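Local coordinates for NmrA family protein (Shigella flexneri 2a, PDB 3QVO) that is of unknown function but, as an NmrA-family protein with a Rossmann fold, probably binds NAD(P), at residues A[23-28]-A[48-53]; A[40-45]-A[200-205]. All coordinates share one frame; numbering follows the deposited sequence.

How the interactions relate
The two contacts lie in adjacent layers of the Rossmann fold, one in the sheet and one between helices on its face, with centres about 12 Å apart. Interaction 1 pairs parallel strands 24-29 and 49-55; interaction 2 sets helix 34-43, which links those strands, beside helix 197-209. The four segments alternate along the chain, 23-28, 40-45, 48-53 and then, far later, 200-205. Helices 34-43 and 197-209 cover the sheet face that carries Val26, Ile28, Ile49 and Leu53. Gln51 ties the contacts together: its NE2 probably hydrogen-bonds to Ile40 O, while Leu53 packs on Ile40. Through interaction 2 the first beta-alpha-beta unit is joined to helix 197-209, which comes much later in the chain.

Interaction 1. Residues A[23-28]-A[48-53]; sequences MKNVLI and TIKQTL
Val26 O is gripped by two groups of the neighbouring strand: Thr52 N donates a hydrogen bond to it at 2.8 Å. The second is a weaker CA-H···O contact, with Gln51 CA 3.3 Å from Val26 O. The same scheme repeats along this parallel pair, where five N-H···O bonds join Lys24 to Thr48 and Lys50, Val26 to Lys50 and Thr52, and Ile28 to Thr52. The last, from Ile28 N to Thr52 O, is nearly straight at 178°.

On the face under helices 34-43 and 197-209, Ile28 and Leu53 lie side by side, with Ile28 CD1 3.6 Å from Leu53 CD2. Gln51 sends NE2 to Asn68 OD1 and Ile40 O, but its buried OE1, beside Ile28 CD1, has no polar partner. Lys24 suits this partly exposed end of the strand: its CD packs 3.5 Å from Ile49 CD1, then a bend at chi3 (-83°) carries NZ to Ile208 O. On the other face, Leu27 CD1 meets Thr52 CG2 at 3.6 Å, while Thr52 OG1 is hydrogen-bonded to Gln89 NE2. The backbone ladder thus fixes the register of the Rossmann beta-alpha-beta unit, and branched aliphatic chains pack against the two helices, with Gln51 a polar exception among them.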
# COMPACT_ATOMS: atom_id res chain seq x y z
N MSE A 23 17.84 -2.60 12.22
CA MSE A 23 16.65 -3.25 11.76
C MSE A 23 15.82 -2.19 11.04
O MSE A 23 15.84 -1.02 11.42
CB MSE A 23 15.83 -3.81 12.95
CG MSE A 23 15.08 -5.09 12.55
SE MSE A 23 16.27 -6.60 12.71
CE MSE A 23 16.59 -6.38 14.61
N LYS A 24 15.10 -2.63 10.02
CA LYS A 24 14.23 -1.81 9.27
C LYS A 24 12.81 -2.20 9.70
O LYS A 24 12.43 -3.37 9.52
CB LYS A 24 14.45 -2.09 7.80
CG LYS A 24 13.56 -1.27 6.89
CD LYS A 24 13.82 -1.59 5.39
CE LYS A 24 15.03 -0.82 4.84
NZ LYS A 24 15.43 -1.28 3.44
N ASN A 25 12.07 -1.24 10.28
CA ASN A 25 10.75 -1.50 10.86
C ASN A 25 9.66 -1.11 9.89
O ASN A 25 9.49 0.07 9.61
CB ASN A 25 10.61 -0.72 12.16
CG ASN A 25 11.48 -1.29 13.30
OD1 ASN A 25 11.93 -2.40 13.22
ND2 ASN A 25 11.63 -0.55 14.39
N VAL A 26 8.92 -2.09 9.37
CA VAL A 26 7.90 -1.86 8.40
C VAL A 26 6.53 -2.14 9.03
O VAL A 26 6.35 -3.20 9.64
CB VAL A 26 8.10 -2.77 7.20
CG1 VAL A 26 6.98 -2.61 6.24
CG2 VAL A 26 9.42 -2.46 6.54
N LEU A 27 5.61 -1.17 8.93
CA LEU A 27 4.24 -1.35 9.43
C LEU A 27 3.31 -1.58 8.26
O LEU A 27 3.27 -0.75 7.35
CB LEU A 27 3.81 -0.13 10.22
CG LEU A 27 2.38 -0.06 10.71
CD1 LEU A 27 2.03 -1.21 11.68
CD2 LEU A 27 2.14 1.31 11.28
N ILE A 28 2.60 -2.70 8.26
CA ILE A 28 1.70 -3.05 7.20
C ILE A 28 0.29 -2.84 7.75
O ILE A 28 -0.17 -3.58 8.63
CB ILE A 28 1.94 -4.51 6.74
CG1 ILE A 28 3.38 -4.63 6.20
CG2 ILE A 28 0.93 -4.90 5.66
CD1 ILE A 28 3.77 -5.95 5.69
N THR A 48 16.67 -8.84 8.59
CA THR A 48 16.91 -7.48 9.11
C THR A 48 15.69 -6.52 8.97
O THR A 48 15.80 -5.32 9.18
CB THR A 48 18.09 -6.92 8.42
OG1 THR A 48 17.74 -6.65 7.07
CG2 THR A 48 19.20 -7.95 8.42
N ILE A 49 14.55 -7.06 8.57
CA ILE A 49 13.30 -6.35 8.62
C ILE A 49 12.52 -6.88 9.80
O ILE A 49 12.52 -8.08 10.07
CB ILE A 49 12.42 -6.70 7.42
CG1 ILE A 49 13.08 -6.24 6.13
CG2 ILE A 49 10.95 -6.20 7.67
CD1 ILE A 49 12.71 -4.92 5.64
N LYS A 50 11.84 -6.01 10.50
CA LYS A 50 10.80 -6.44 11.41
C LYS A 50 9.49 -5.91 10.85
O LYS A 50 9.36 -4.68 10.68
CB LYS A 50 11.02 -5.89 12.80
CG LYS A 50 9.82 -6.15 13.72
CD LYS A 50 9.97 -5.51 15.13
CE LYS A 50 8.58 -5.21 15.78
NZ LYS A 50 8.64 -4.77 17.26
N GLN A 51 8.54 -6.79 10.56
CA GLN A 51 7.26 -6.33 9.98
C GLN A 51 6.13 -6.42 10.98
O GLN A 51 5.91 -7.45 11.59
CB GLN A 51 6.91 -7.09 8.68
CG GLN A 51 6.91 -8.61 8.75
CD GLN A 51 6.60 -9.25 7.41
OE1 GLN A 51 5.89 -8.67 6.60
NE2 GLN A 51 7.09 -10.47 7.18
N THR A 52 5.45 -5.31 11.20
CA THR A 52 4.35 -5.26 12.11
C THR A 52 3.09 -5.31 11.29
O THR A 52 2.90 -4.50 10.40
CB THR A 52 4.37 -3.98 12.88
OG1 THR A 52 5.60 -3.89 13.61
CG2 THR A 52 3.15 -3.86 13.83
N LEU A 53 2.23 -6.28 11.59
CA LEU A 53 1.08 -6.58 10.75
C LEU A 53 -0.17 -6.19 11.52
O LEU A 53 -0.59 -6.86 12.47
CB LEU A 53 1.05 -8.05 10.42
CG LEU A 53 2.35 -8.63 9.83
CD1 LEU A 53 2.17 -10.11 9.50
CD2 LEU A 53 2.89 -7.87 8.61

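Interaction 2. Residues A[40-45]-A[200-205]; sequences INQLAD and VAALIT
The flat carboxamide of Gln42 carries the side chain of Thr205 on one face, OG1 above NE2 and CG2 above OE1, while its nitrogen end points into the face of the Ala201-Ala202 peptide. The two planes are turned steeply, about 66° apart, and NE2 lies 3.6 Å from both Ala201 C and Ala202 N. This is packing between two helices on the same face of the Rossmann-fold sheet: 34-43, the crossover helix of the first beta-alpha-beta unit, and 197-209.

Gln42 CG stands beside the backbone N and anti to the carbonyl carbon (chi1 -59°), and the chain then runs extended to CD, which brings the amide across to the other helix. Although NE2 comes within 3.5 Å of Thr205 OG1, no hydrogen bond joins them; the hydroxyl sits over the flat face, whereas the N-H bonds of an amide lie in its plane. A long, partly exposed glutamine suits this margin because its flat end can lie against both the threonine and the peptide.

Alanine at 201 keeps the helix surface low where the glutamine arrives, with CB 3.8 Å from Gln42 NE2, and the same small side chain packs against His38 and Val39. Deeper in, Ile204 touches Ile35 and Val39, extending the apolar interface between the helices. Leu43 adds only a loose touch, its CD2 4.3 Å from Thr205 CG2, and packs also on Gln51 of strand 49-55.

Threonine suits its buried place because its hydroxyl can be satisfied within its own helix. With chi1 at -66°, OG1 turns back one turn and donates to Ala201 O at 3.2 Å, approaching from above the carbonyl plane, while Thr205 N donates to that same oxygen at 2.9 Å.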
# COMPACT_ATOMS: atom_id res chain seq x y z
N ILE A 40 4.06 -9.68 2.71
CA ILE A 40 4.44 -10.29 3.98
C ILE A 40 5.35 -11.48 3.73
O ILE A 40 6.36 -11.65 4.41
CB ILE A 40 3.18 -10.73 4.74
CG1 ILE A 40 2.46 -9.52 5.28
CG2 ILE A 40 3.50 -11.71 5.86
CD1 ILE A 40 1.01 -9.79 5.66
N ASN A 41 4.99 -12.30 2.76
CA ASN A 41 5.75 -13.46 2.34
C ASN A 41 7.13 -13.16 1.78
O ASN A 41 8.10 -13.90 2.02
CB ASN A 41 4.99 -14.12 1.21
CG ASN A 41 4.37 -15.42 1.60
OD1 ASN A 41 3.20 -15.45 2.05
ND2 ASN A 41 5.11 -16.55 1.36
N GLN A 42 7.23 -12.13 0.96
CA GLN A 42 8.54 -11.73 0.49
C GLN A 42 9.36 -11.13 1.62
O GLN A 42 10.58 -11.22 1.60
CB GLN A 42 8.41 -10.71 -0.59
CG GLN A 42 7.63 -11.21 -1.79
CD GLN A 42 7.87 -10.32 -2.97
OE1 GLN A 42 9.01 -10.28 -3.50
NE2 GLN A 42 6.83 -9.60 -3.40
N LEU A 43 8.71 -10.50 2.60
CA LEU A 43 9.44 -9.94 3.73
C LEU A 43 9.88 -11.01 4.75
O LEU A 43 10.73 -10.76 5.60
CB LEU A 43 8.64 -8.82 4.39
CG LEU A 43 8.39 -7.58 3.50
CD1 LEU A 43 7.63 -6.58 4.27
CD2 LEU A 43 9.68 -6.93 2.89
N ALA A 44 9.33 -12.22 4.64
CA ALA A 44 9.46 -13.21 5.72
C ALA A 44 10.89 -13.76 5.89
O ALA A 44 11.27 -14.22 6.96
CB ALA A 44 8.52 -14.39 5.45
N ASP A 45 11.68 -13.73 4.83
CA ASP A 45 13.02 -14.28 4.94
C ASP A 45 14.07 -13.16 4.98
O ASP A 45 15.24 -13.45 4.94
CB ASP A 45 13.28 -15.26 3.80
CG ASP A 45 13.39 -14.57 2.49
OD1 ASP A 45 13.28 -13.32 2.53
OD2 ASP A 45 13.58 -15.23 1.44
N VAL A 200 2.31 -6.06 -8.05
CA VAL A 200 2.24 -4.89 -7.21
C VAL A 200 3.01 -5.15 -5.92
O VAL A 200 3.70 -4.27 -5.43
CB VAL A 200 0.79 -4.49 -6.93
CG1 VAL A 200 0.75 -3.23 -6.06
CG2 VAL A 200 0.06 -4.26 -8.25
N ALA A 201 2.92 -6.36 -5.40
CA ALA A 201 3.71 -6.72 -4.21
C ALA A 201 5.20 -6.63 -4.48
O ALA A 201 5.96 -6.15 -3.63
CB ALA A 201 3.35 -8.11 -3.71
N ALA A 202 5.62 -7.07 -5.65
CA ALA A 202 7.03 -6.98 -6.03
C ALA A 202 7.51 -5.53 -6.01
O ALA A 202 8.59 -5.25 -5.55
CB ALA A 202 7.25 -7.58 -7.39
N LEU A 203 6.71 -4.61 -6.51
CA LEU A 203 7.10 -3.20 -6.47
C LEU A 203 7.21 -2.73 -5.02
O LEU A 203 8.17 -2.10 -4.66
CB LEU A 203 6.07 -2.32 -7.21
CG LEU A 203 6.43 -0.82 -7.32
CD1 LEU A 203 7.84 -0.49 -7.95
CD2 LEU A 203 5.34 -0.10 -8.11
N ILE A 204 6.20 -3.02 -4.22
CA ILE A 204 6.16 -2.58 -2.85
C ILE A 204 7.44 -3.05 -2.17
O ILE A 204 8.15 -2.25 -1.57
CB ILE A 204 4.87 -3.05 -2.15
CG1 ILE A 204 3.65 -2.34 -2.77
CG2 ILE A 204 4.89 -2.74 -0.63
CD1 ILE A 204 2.34 -3.02 -2.46
N THR A 205 7.78 -4.33 -2.35
CA THR A 205 8.96 -4.91 -1.75
C THR A 205 10.25 -4.26 -2.22
O THR A 205 11.15 -4.02 -1.41
CB THR A 205 8.97 -6.43 -1.97
OG1 THR A 205 7.87 -7.01 -1.25
CG2 THR A 205 10.24 -7.05 -1.41